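Local coordinates for protein probable endoglucanase (PDB 1WZZ) that hydrolyses internal beta-1,4-glucosidic linkages of cellulose and carboxymethyl-cellulose as a secreted endoglucanase of glycoside hydrolase family 8, at residues V324-A327 and R328-T332; I111-A114 and L115-G119. One frame throughout, in Å; residues are numbered along the deposited sequence.

Contact 1. Residues V324-A327 and R328-T332; sequences VYIA and RAEET
Arg328 and Tyr325, one helical turn apart, lie side by side and point the same way, outward from the flank of a helix close to its C-terminal end. With CG anti to the backbone N (chi1 -176°), the arginine chain reaches straight out from the helix as far as CD, and the turn at chi3 (63°) then swings the guanidinium across toward the Tyr325 ring, bringing NH1 to 3.4 Å from CD1 of Tyr325. The guanidinium plane stands 81° from the ring plane, and the approach is oblique. A long, partly exposed arginine suits this place: its methylenes span the distance to the neighbouring ring, while its charged end can meet water at the partly exposed surface. One water links that end to the backbone, lying at the edge of the guanidinium in its plane; it accepts from Arg328 NH1 at 2.9 Å and donates to the carbonyl O of Tyr325. That carbonyl also takes the N-H of Ala329 at 3.0 Å, so two donors hold it.

Ala327 is a small, buried residue. Its carbonyl O receives the N-H of Glu331 at 2.7 Å, and its methyl is small enough to let helix 240-247 come close, with Leu243 and Trp247 against it. The turn ends at Thr332, whose OG1 donates to Arg328 O at 2.9 Å, in the carbonyl plane, beside the weak backbone bond from Thr332 N to the same oxygen. Glu330 runs out extended beside Ile326, and its carboxylate is held by Arg117 and by Trp247 NE1.

In the fold, the Tyr325 hydroxyl bonds to the carbonyl O of Pro307, and its ring rests on Ala18 and Gln22 of helix 18-30. Ala327 faces helix 240-247, while Val324 meets helix 289-297, so helix 315-331 is wedged among three others.

Contact 2. Residues I111-A114 and L115-G119; sequences IALA and LGRAG
Leu113 and Arg117 form the apolar-to-charged part of this helical turn. Leu113 CD1 sits over the centre of one face of the Arg117 guanidinium, 3.7 Å from CZ, so that a methyl lies against the flat, poorly hydrated side of the ion and leaves its N-H groups to point elsewhere. Arginine suits the place because its chain, bent at chi2 (-73°), sets the guanidinium across the end of the leucine, with CG 3.3 Å from Leu113 O. Its NE makes a salt bridge to Glu330, and NH1 a weak hydrogen bond to Gln179. Were Arg117 cut back to an alanine, the Glu330 carboxylate would probably lose its charged mate and Leu113 CD1 the flat surface it rests on.

Purely apolar contact is made by Ile111 and Leu115, which run alongside each other with CG2 of the first 3.8 Å from CD1 of the second. Both are buried, as are Gly116 and the small Ala112, which meets helix 125-142, and Ala114, which meets helix 48-61.

Backbone bonds are regular: Leu115 N to Ile111 O at 2.9 Å, and Ala118 N to Ala114 O at 2.8 Å. Leu113 O takes Arg117 N and also Gln179 NE2.

Such a buried helix, packed against helices 48-61, 64-77 and 125-142, is characteristic of the (alpha/alpha)6 barrel of family 8. Ile111 lies about 8 Å, between side chains, from Glu49, the probable proton donor.

Overall arrangement
From the N terminus, the chain reaches contact 2 first, within helix 105-122, and contact 1 much later, within the last helix, 315-331. Each joins consecutive residues of a single helix, so neither closes a loop; the two stand in series, without nesting or crossing. Their centres are about 16 Å apart, yet they meet directly: Arg117 NE of contact 2 and Glu330 OE1 of contact 1 form a salt bridge of 2.8 Å. This ties a helix whose first turn carries Asp106, the predicted nucleophile, to the last helix of the chain. Contact 2 is buried in the barrel, whereas contact 1 is partly buried and lies away from the catalytic residues.

Contact 1. Residues V324-A327 and R328-T332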
ATOM      1  N   VAL A 324      -3.458   9.579  -0.020  1.00 10.19           N
ATOM      2  CA  VAL A 324      -4.222  10.172   1.063  1.00 10.71           C
ATOM      3  C   VAL A 324      -5.443  10.937   0.512  1.00 11.24           C
ATOM      4  O   VAL A 324      -6.531  10.914   1.108  1.00 12.17           O
ATOM      5  CB  VAL A 324      -3.335  11.135   1.918  1.00 10.79           C
ATOM      6  CG1 VAL A 324      -4.205  11.863   2.950  1.00 12.68           C
ATOM      7  CG2 VAL A 324      -2.224  10.324   2.641  1.00 10.63           C
ATOM      8  N   TYR A 325      -5.276  11.638  -0.610  1.00 12.64           N
ATOM      9  CA  TYR A 325      -6.432  12.329  -1.196  1.00 12.42           C
ATOM     10  C   TYR A 325      -7.538  11.313  -1.522  1.00 12.70           C
ATOM     11  O   TYR A 325      -8.721  11.598  -1.334  1.00 14.50           O
ATOM     12  CB  TYR A 325      -6.037  13.074  -2.482  1.00 13.01           C
ATOM     13  CG  TYR A 325      -5.465  14.456  -2.243  1.00 12.82           C
ATOM     14  CD1 TYR A 325      -6.262  15.596  -2.379  1.00 13.42           C
ATOM     15  CD2 TYR A 325      -4.125  14.621  -1.923  1.00 13.48           C
ATOM     16  CE1 TYR A 325      -5.719  16.879  -2.202  1.00 13.93           C
ATOM     17  CE2 TYR A 325      -3.570  15.902  -1.735  1.00 14.72           C
ATOM     18  CZ  TYR A 325      -4.374  17.010  -1.880  1.00 13.54           C
ATOM     19  OH  TYR A 325      -3.798  18.254  -1.697  1.00 14.88           O
ATOM     20  N   ILE A 326      -7.150  10.133  -1.997  1.00 13.59           N
ATOM     21  CA  ILE A 326      -8.154   9.105  -2.331  1.00 14.00           C
ATOM     22  C   ILE A 326      -8.837   8.631  -1.051  1.00 13.93           C
ATOM     23  O   ILE A 326     -10.066   8.513  -0.994  1.00 14.91           O
ATOM     24  CB  ILE A 326      -7.518   7.872  -3.008  1.00 14.88           C
ATOM     25  CG1 ILE A 326      -6.658   8.282  -4.206  1.00 20.21           C
ATOM     26  CG2 ILE A 326      -8.644   6.858  -3.414  1.00 15.60           C
ATOM     27  CD1 ILE A 326      -7.388   9.057  -5.231  1.00 16.95           C
ATOM     28  N   ALA A 327      -8.040   8.350  -0.018  1.00 12.71           N
ATOM     29  CA  ALA A 327      -8.577   7.877   1.244  1.00 12.71           C
ATOM     30  C   ALA A 327      -9.554   8.866   1.816  1.00 13.93           C
ATOM     31  O   ALA A 327     -10.617   8.494   2.280  1.00 16.19           O
ATOM     32  CB  ALA A 327      -7.437   7.636   2.260  1.00 12.32           C
ATOM     33  N   ARG A 328      -9.174  10.139   1.794  1.00 15.40           N
ATOM     34  CA  ARG A 328     -10.045  11.168   2.332  1.00 16.80           C
ATOM     35  C   ARG A 328     -11.333  11.255   1.536  1.00 17.88           C
ATOM     36  O   ARG A 328     -12.412  11.336   2.120  1.00 20.68           O
ATOM     37  CB  ARG A 328      -9.323  12.521   2.337  1.00 17.02           C
ATOM     38  CG  ARG A 328     -10.128  13.648   2.964  1.00 21.59           C
ATOM     39  CD  ARG A 328      -9.378  14.981   2.853  1.00 21.81           C
ATOM     40  NE  ARG A 328      -9.184  15.368   1.450  1.00 26.45           N
ATOM     41  CZ  ARG A 328      -8.748  16.560   1.051  1.00 26.97           C
ATOM     42  NH1 ARG A 328      -8.591  16.816  -0.244  1.00 24.69           N
ATOM     43  NH2 ARG A 328      -8.482  17.501   1.950  1.00 25.99           N
ATOM     44  N   ALA A 329     -11.233  11.209   0.211  1.00 16.95           N
ATOM     45  CA  ALA A 329     -12.424  11.310  -0.640  1.00 18.43           C
ATOM     46  C   ALA A 329     -13.378  10.149  -0.376  1.00 20.53           C
ATOM     47  O   ALA A 329     -14.602  10.326  -0.368  1.00 22.77           O
ATOM     48  CB  ALA A 329     -12.026  11.330  -2.096  1.00 19.13           C
ATOM     49  N   GLU A 330     -12.833   8.960  -0.149  1.00 20.49           N
ATOM     50  CA  GLU A 330     -13.684   7.798   0.113  1.00 21.64           C
ATOM     51  C   GLU A 330     -14.145   7.615   1.557  1.00 26.94           C
ATOM     52  O   GLU A 330     -15.313   7.295   1.798  1.00 27.52           O
ATOM     53  CB  GLU A 330     -12.971   6.509  -0.308  1.00 18.90           C
ATOM     54  CG  GLU A 330     -12.707   6.368  -1.812  1.00 15.77           C
ATOM     55  CD  GLU A 330     -12.274   4.966  -2.199  1.00 19.62           C
ATOM     56  OE1 GLU A 330     -11.993   4.720  -3.395  1.00 22.71           O
ATOM     57  OE2 GLU A 330     -12.244   4.097  -1.309  1.00 21.06           O
ATOM     58  N   GLU A 331     -13.227   7.791   2.508  1.00 28.51           N
ATOM     59  CA  GLU A 331     -13.537   7.583   3.921  1.00 31.97           C
ATOM     60  C   GLU A 331     -14.613   8.497   4.468  1.00 34.85           C
ATOM     61  O   GLU A 331     -15.420   8.096   5.325  1.00 33.50           O
ATOM     62  CB  GLU A 331     -12.264   7.734   4.772  1.00 31.43           C
ATOM     63  CG  GLU A 331     -12.383   7.360   6.272  1.00 35.10           C
ATOM     64  CD  GLU A 331     -13.117   8.406   7.125  1.00 36.91           C
ATOM     65  OE1 GLU A 331     -13.150   9.592   6.732  1.00 37.50           O
ATOM     66  OE2 GLU A 331     -13.637   8.046   8.213  1.00 38.57           O
ATOM     67  N   THR A 332     -14.619   9.733   3.983  1.00 36.66           N
ATOM     68  CA  THR A 332     -15.584  10.728   4.452  1.00 41.69           C
ATOM     69  C   THR A 332     -16.997  10.499   3.946  1.00 44.95           C
ATOM     70  O   THR A 332     -17.896  11.277   4.261  1.00 46.84           O
ATOM     71  CB  THR A 332     -15.149  12.153   4.068  1.00 40.44           C
ATOM     72  OG1 THR A 332     -15.101  12.268   2.644  1.00 41.52           O
ATOM     73  CG2 THR A 332     -13.780  12.462   4.667  1.00 41.06           C
TER
HETATM   74  O   HOH W   1      -9.654  14.325  -1.256  1.00 24.27           O

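Contact 2. Residues I111-A114 and L115-G119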
ATOM      1  N   ILE A 111      -3.594  -3.063  -7.712  1.00 10.98           N
ATOM      2  CA  ILE A 111      -4.106  -3.224  -9.066  1.00 10.61           C
ATOM      3  C   ILE A 111      -5.533  -3.765  -9.018  1.00 10.44           C
ATOM      4  O   ILE A 111      -6.409  -3.271  -9.736  1.00  9.53           O
ATOM      5  CB  ILE A 111      -3.174  -4.156  -9.879  1.00  9.34           C
ATOM      6  CG1 ILE A 111      -1.859  -3.422 -10.132  1.00  9.29           C
ATOM      7  CG2 ILE A 111      -3.839  -4.543 -11.201  1.00 11.02           C
ATOM      8  CD1 ILE A 111      -0.749  -4.319 -10.740  1.00 10.86           C
ATOM      9  N   ALA A 112      -5.771  -4.783  -8.184  1.00 10.80           N
ATOM     10  CA  ALA A 112      -7.132  -5.332  -8.055  1.00 10.47           C
ATOM     11  C   ALA A 112      -8.094  -4.267  -7.519  1.00 10.53           C
ATOM     12  O   ALA A 112      -9.240  -4.186  -7.957  1.00 12.85           O
ATOM     13  CB  ALA A 112      -7.147  -6.546  -7.127  1.00  9.57           C
ATOM     14  N   LEU A 113      -7.652  -3.490  -6.532  1.00  9.33           N
ATOM     15  CA  LEU A 113      -8.496  -2.429  -5.988  1.00 10.89           C
ATOM     16  C   LEU A 113      -8.895  -1.486  -7.118  1.00 10.60           C
ATOM     17  O   LEU A 113     -10.084  -1.172  -7.292  1.00 11.03           O
ATOM     18  CB  LEU A 113      -7.740  -1.635  -4.924  1.00 11.36           C
ATOM     19  CG  LEU A 113      -8.520  -0.428  -4.367  1.00 12.38           C
ATOM     20  CD1 LEU A 113      -9.825  -0.856  -3.672  1.00 13.05           C
ATOM     21  CD2 LEU A 113      -7.610   0.264  -3.397  1.00 13.35           C
ATOM     22  N   ALA A 114      -7.895  -1.038  -7.880  1.00 10.98           N
ATOM     23  CA  ALA A 114      -8.121  -0.098  -8.986  1.00 11.03           C
ATOM     24  C   ALA A 114      -9.107  -0.672 -10.003  1.00 12.89           C
ATOM     25  O   ALA A 114      -9.985   0.034 -10.494  1.00 11.70           O
ATOM     26  CB  ALA A 114      -6.791   0.243  -9.682  1.00 11.55           C
ATOM     27  N   LEU A 115      -8.944  -1.947 -10.331  1.00 11.87           N
ATOM     28  CA  LEU A 115      -9.860  -2.573 -11.304  1.00 11.25           C
ATOM     29  C   LEU A 115     -11.296  -2.657 -10.796  1.00 12.42           C
ATOM     30  O   LEU A 115     -12.245  -2.420 -11.557  1.00 12.07           O
ATOM     31  CB  LEU A 115      -9.325  -3.958 -11.679  1.00 10.07           C
ATOM     32  CG  LEU A 115      -8.115  -3.937 -12.646  1.00 10.57           C
ATOM     33  CD1 LEU A 115      -7.351  -5.281 -12.595  1.00 12.45           C
ATOM     34  CD2 LEU A 115      -8.594  -3.657 -14.102  1.00 14.82           C
ATOM     35  N   GLY A 116     -11.479  -2.995  -9.523  1.00 10.65           N
ATOM     36  CA  GLY A 116     -12.827  -3.029  -8.986  1.00 12.91           C
ATOM     37  C   GLY A 116     -13.406  -1.618  -9.008  1.00 16.69           C
ATOM     38  O   GLY A 116     -14.560  -1.439  -9.355  1.00 16.04           O
ATOM     39  N   ARG A 117     -12.603  -0.605  -8.664  1.00 14.66           N
ATOM     40  CA  ARG A 117     -13.101   0.769  -8.662  1.00 14.30           C
ATOM     41  C   ARG A 117     -13.443   1.226 -10.078  1.00 13.52           C
ATOM     42  O   ARG A 117     -14.483   1.862 -10.287  1.00 16.66           O
ATOM     43  CB  ARG A 117     -12.067   1.731  -8.059  1.00 14.56           C
ATOM     44  CG  ARG A 117     -11.800   1.513  -6.545  1.00 16.52           C
ATOM     45  CD  ARG A 117     -12.967   2.013  -5.714  1.00 17.68           C
ATOM     46  NE  ARG A 117     -12.680   2.113  -4.278  1.00 19.49           N
ATOM     47  CZ  ARG A 117     -12.963   1.169  -3.382  1.00 21.64           C
ATOM     48  NH1 ARG A 117     -13.524   0.026  -3.761  1.00 18.41           N
ATOM     49  NH2 ARG A 117     -12.776   1.404  -2.084  1.00 18.84           N
ATOM     50  N   ALA A 118     -12.568   0.897 -11.031  1.00 13.29           N
ATOM     51  CA  ALA A 118     -12.765   1.284 -12.436  1.00 12.42           C
ATOM     52  C   ALA A 118     -13.951   0.544 -13.018  1.00 14.54           C
ATOM     53  O   ALA A 118     -14.708   1.094 -13.800  1.00 14.31           O
ATOM     54  CB  ALA A 118     -11.496   0.978 -13.270  1.00 13.66           C
ATOM     55  N   GLY A 119     -14.101  -0.721 -12.652  1.00 14.62           N
ATOM     56  CA  GLY A 119     -15.235  -1.492 -13.167  1.00 15.45           C
ATOM     57  C   GLY A 119     -16.568  -0.853 -12.827  1.00 17.77           C
ATOM     58  O   GLY A 119     -17.475  -0.772 -13.668  1.00 18.95           O
TER